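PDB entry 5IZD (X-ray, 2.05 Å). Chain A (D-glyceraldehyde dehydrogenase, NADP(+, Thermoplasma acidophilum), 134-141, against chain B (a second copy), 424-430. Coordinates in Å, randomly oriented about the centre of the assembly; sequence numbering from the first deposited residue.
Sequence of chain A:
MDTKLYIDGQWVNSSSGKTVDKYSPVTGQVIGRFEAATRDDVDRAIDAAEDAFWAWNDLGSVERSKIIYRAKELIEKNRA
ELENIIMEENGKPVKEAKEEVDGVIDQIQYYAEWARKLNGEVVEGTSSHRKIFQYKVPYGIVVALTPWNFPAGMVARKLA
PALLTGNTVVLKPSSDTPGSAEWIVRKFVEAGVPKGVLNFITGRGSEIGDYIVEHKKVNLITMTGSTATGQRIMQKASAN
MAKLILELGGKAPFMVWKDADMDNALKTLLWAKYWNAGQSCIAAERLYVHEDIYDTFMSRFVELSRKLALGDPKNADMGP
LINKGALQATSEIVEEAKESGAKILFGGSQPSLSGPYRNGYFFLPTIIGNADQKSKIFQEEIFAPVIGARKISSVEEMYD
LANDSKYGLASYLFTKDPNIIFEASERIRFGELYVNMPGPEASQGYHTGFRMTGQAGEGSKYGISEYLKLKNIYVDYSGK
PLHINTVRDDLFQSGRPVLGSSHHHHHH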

# COMPACT_ATOMS: atom_id res chain seq x y z
N GLN A 134 11.04 2.21 -8.37
CA GLN A 134 11.32 1.02 -7.55
C GLN A 134 10.65 -0.20 -8.11
O GLN A 134 9.47 -0.29 -8.06
CB GLN A 134 10.92 1.32 -6.12
CG GLN A 134 11.72 2.50 -5.59
CD GLN A 134 11.33 2.93 -4.23
OE1 GLN A 134 10.15 3.04 -3.91
NE2 GLN A 134 12.32 3.18 -3.40
N TYR A 135 11.43 -1.13 -8.66
CA TYR A 135 10.88 -2.33 -9.28
C TYR A 135 10.92 -3.47 -8.27
O TYR A 135 11.79 -3.50 -7.42
CB TYR A 135 11.73 -2.78 -10.48
CG TYR A 135 11.57 -1.99 -11.74
CD1 TYR A 135 11.13 -0.68 -11.73
CD2 TYR A 135 11.88 -2.55 -12.98
CE1 TYR A 135 11.01 0.03 -12.88
CE2 TYR A 135 11.75 -1.81 -14.15
CZ TYR A 135 11.32 -0.52 -14.08
OH TYR A 135 11.17 0.29 -15.17
N LYS A 136 10.01 -4.41 -8.40
CA LYS A 136 10.01 -5.61 -7.59
C LYS A 136 10.33 -6.75 -8.54
O LYS A 136 9.63 -6.93 -9.54
CB LYS A 136 8.66 -5.76 -6.93
CG LYS A 136 8.64 -5.05 -5.61
CD LYS A 136 7.32 -5.12 -4.90
CE LYS A 136 7.40 -4.13 -3.77
NZ LYS A 136 6.13 -4.09 -3.02
N VAL A 137 11.45 -7.46 -8.27
CA VAL A 137 11.98 -8.47 -9.17
C VAL A 137 12.27 -9.77 -8.36
O VAL A 137 12.52 -9.70 -7.17
CB VAL A 137 13.28 -8.02 -9.85
CG1 VAL A 137 13.03 -6.84 -10.74
CG2 VAL A 137 14.37 -7.70 -8.86
N PRO A 138 12.32 -10.91 -9.03
CA PRO A 138 12.65 -12.12 -8.25
C PRO A 138 14.08 -12.07 -7.66
O PRO A 138 14.94 -11.36 -8.18
CB PRO A 138 12.48 -13.28 -9.27
CG PRO A 138 12.22 -12.66 -10.58
CD PRO A 138 11.99 -11.20 -10.43
N TYR A 139 14.29 -12.75 -6.55
CA TYR A 139 15.65 -12.98 -5.98
C TYR A 139 16.48 -13.84 -6.88
O TYR A 139 17.70 -13.73 -6.89
CB TYR A 139 15.63 -13.64 -4.59
CG TYR A 139 15.33 -12.69 -3.48
CD1 TYR A 139 14.04 -12.32 -3.20
CD2 TYR A 139 16.36 -12.14 -2.73
CE1 TYR A 139 13.77 -11.42 -2.20
CE2 TYR A 139 16.11 -11.23 -1.70
CZ TYR A 139 14.81 -10.84 -1.47
OH TYR A 139 14.51 -9.99 -0.46
N GLY A 140 15.85 -14.75 -7.61
CA GLY A 140 16.63 -15.69 -8.43
C GLY A 140 16.38 -17.12 -8.07
O GLY A 140 15.29 -17.55 -8.32
N ILE A 141 17.35 -17.81 -7.46
CA ILE A 141 17.19 -19.19 -7.05
C ILE A 141 16.78 -19.40 -5.60
O ILE A 141 17.52 -19.02 -4.68
CB ILE A 141 18.48 -20.02 -7.28
CG1 ILE A 141 18.89 -19.86 -8.74
CG2 ILE A 141 18.22 -21.48 -6.92
CD1 ILE A 141 20.30 -20.33 -9.04
N ALA B 424 18.08 -2.06 -18.84
CA ALA B 424 19.03 -2.14 -17.70
C ALA B 424 18.33 -2.10 -16.36
O ALA B 424 18.81 -2.66 -15.41
CB ALA B 424 20.10 -1.07 -17.77
N SER B 425 17.18 -1.47 -16.30
CA SER B 425 16.47 -1.37 -15.05
C SER B 425 16.12 -2.76 -14.48
O SER B 425 16.06 -2.91 -13.26
CB SER B 425 15.25 -0.43 -15.22
OG SER B 425 15.70 0.93 -15.46
N GLU B 426 15.96 -3.77 -15.33
CA GLU B 426 15.83 -5.17 -14.86
C GLU B 426 17.11 -6.01 -14.97
O GLU B 426 17.38 -6.80 -14.08
CB GLU B 426 14.72 -5.90 -15.64
CG GLU B 426 13.43 -5.13 -15.79
CD GLU B 426 12.20 -5.99 -15.61
OE1 GLU B 426 11.63 -6.43 -16.64
OE2 GLU B 426 11.83 -6.27 -14.44
N ARG B 427 17.87 -5.87 -16.05
CA ARG B 427 19.04 -6.72 -16.32
C ARG B 427 20.27 -6.42 -15.47
O ARG B 427 21.11 -7.28 -15.30
CB ARG B 427 19.39 -6.63 -17.77
CG ARG B 427 18.32 -7.33 -18.61
CD ARG B 427 18.66 -8.80 -18.82
NE ARG B 427 19.29 -8.93 -20.14
CZ ARG B 427 20.42 -9.61 -20.45
NH1 ARG B 427 20.83 -9.61 -21.74
NH2 ARG B 427 21.12 -10.29 -19.53
N ILE B 428 20.38 -5.18 -14.93
CA ILE B 428 21.50 -4.84 -14.07
C ILE B 428 21.02 -5.24 -12.68
O ILE B 428 20.18 -4.56 -12.08
CB ILE B 428 21.86 -3.33 -14.12
CG1 ILE B 428 22.36 -2.90 -15.50
CG2 ILE B 428 22.93 -2.96 -13.08
CD1 ILE B 428 23.68 -3.51 -15.93
N ARG B 429 21.58 -6.31 -12.14
CA ARG B 429 21.05 -6.90 -10.94
C ARG B 429 21.76 -6.34 -9.74
O ARG B 429 22.50 -7.04 -9.05
CB ARG B 429 21.15 -8.43 -11.01
CG ARG B 429 20.33 -9.01 -12.16
CD ARG B 429 18.87 -9.24 -11.78
NE ARG B 429 18.80 -10.23 -10.73
CZ ARG B 429 17.72 -10.60 -10.09
NH1 ARG B 429 16.54 -10.06 -10.32
NH2 ARG B 429 17.83 -11.53 -9.15
N PHE B 430 21.51 -5.03 -9.54
CA PHE B 430 22.04 -4.20 -8.46
C PHE B 430 20.91 -3.48 -7.78
O PHE B 430 19.92 -3.16 -8.41
CB PHE B 430 23.08 -3.20 -9.00
CG PHE B 430 24.40 -3.86 -9.27
CD1 PHE B 430 24.52 -4.78 -10.33
CD2 PHE B 430 25.46 -3.67 -8.43
CE1 PHE B 430 25.70 -5.44 -10.56
CE2 PHE B 430 26.64 -4.35 -8.65
CZ PHE B 430 26.76 -5.23 -9.71

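The contact sets a strand of chain A against the last turn of a helix in chain B and the loop that follows it. It is a modest patch, burying 287 Å² over both sides, and the backbones stay well apart: the nearest CA atoms, those of A:Val137 and B:Glu426, are 7.6 Å from each other. Side chains from both stretches fill the space between, with B:Arg429 covering the most area.

A:Gln134, at the start of the stretch, takes no part; its side chain is out of reach of B:424-430. The first contact is made by A:Tyr135, whose CA-to-CB bond points toward the helix and whose ring, with chi1 at -76° (m), lies beside B:Ser425 and B:Glu426. Its CE2 is 3.9 Å from CB of B:Ser425, a van der Waals distance between two carbons. The approach is oblique to the ring. By contrast, OE2 of B:Glu426 sits at the ring edge, near its plane, 4.0 Å from CD2 of A:Tyr135. An edge position is the favourable one for a carboxylate oxygen, since the ring hydrogens carry a slight positive charge there.

A:Lys136 illustrates the alternation of a strand. Its CA-to-CB bond points away from the other stretch, it loses no area to that stretch, and its NZ is hydrogen-bonded elsewhere in the structure. One residue on, the CA-to-CB bond of A:Val137 points toward the other stretch again, and the residue packs against two side chains. Its CG1 lies 3.9 Å from OE2 of B:Glu426, while its CG2 lies 3.5 Å from NH1 of B:Arg429. Neither pair is polar on both sides, so what valine supplies is packing, and the same OE2 borders both A:Tyr135 and A:Val137. The CA-to-CB bonds of B:Glu426 and B:Arg429 run sideways, but the ends of both side chains come nearer to the strand.

The directional part of the contact begins at A:Pro138, through its main chain. The carbonyl O of A:Pro138 accepts two hydrogen bonds from the guanidinium of B:Arg429: from NH1 at 3.0 Å, with an N-H...O angle of 149°, and from NH2 at 3.1 Å, with an angle of 144°. The oxygen lies at the guanidinium edge, near its plane, where the N-H groups point, so one acceptor can serve both nitrogens. B:Arg429 reaches it with chi1, chi2 and chi3 all in m, and gives up 75 Å², the largest covered area of any residue here.

The CA-to-CB bond of A:Tyr139 points away from the other stretch, but its carbonyl O is also at the guanidinium edge, 3.2 Å from NH2 of B:Arg429. A:Gly140 follows with phi/psi of 121/-110, at which a CB would be jammed against the preceding carbonyl oxygen; the backbone alone calls for glycine. Its N is 4.1 Å from NH2 of B:Arg429, a looser approach. A:Ile141 is already out of reach.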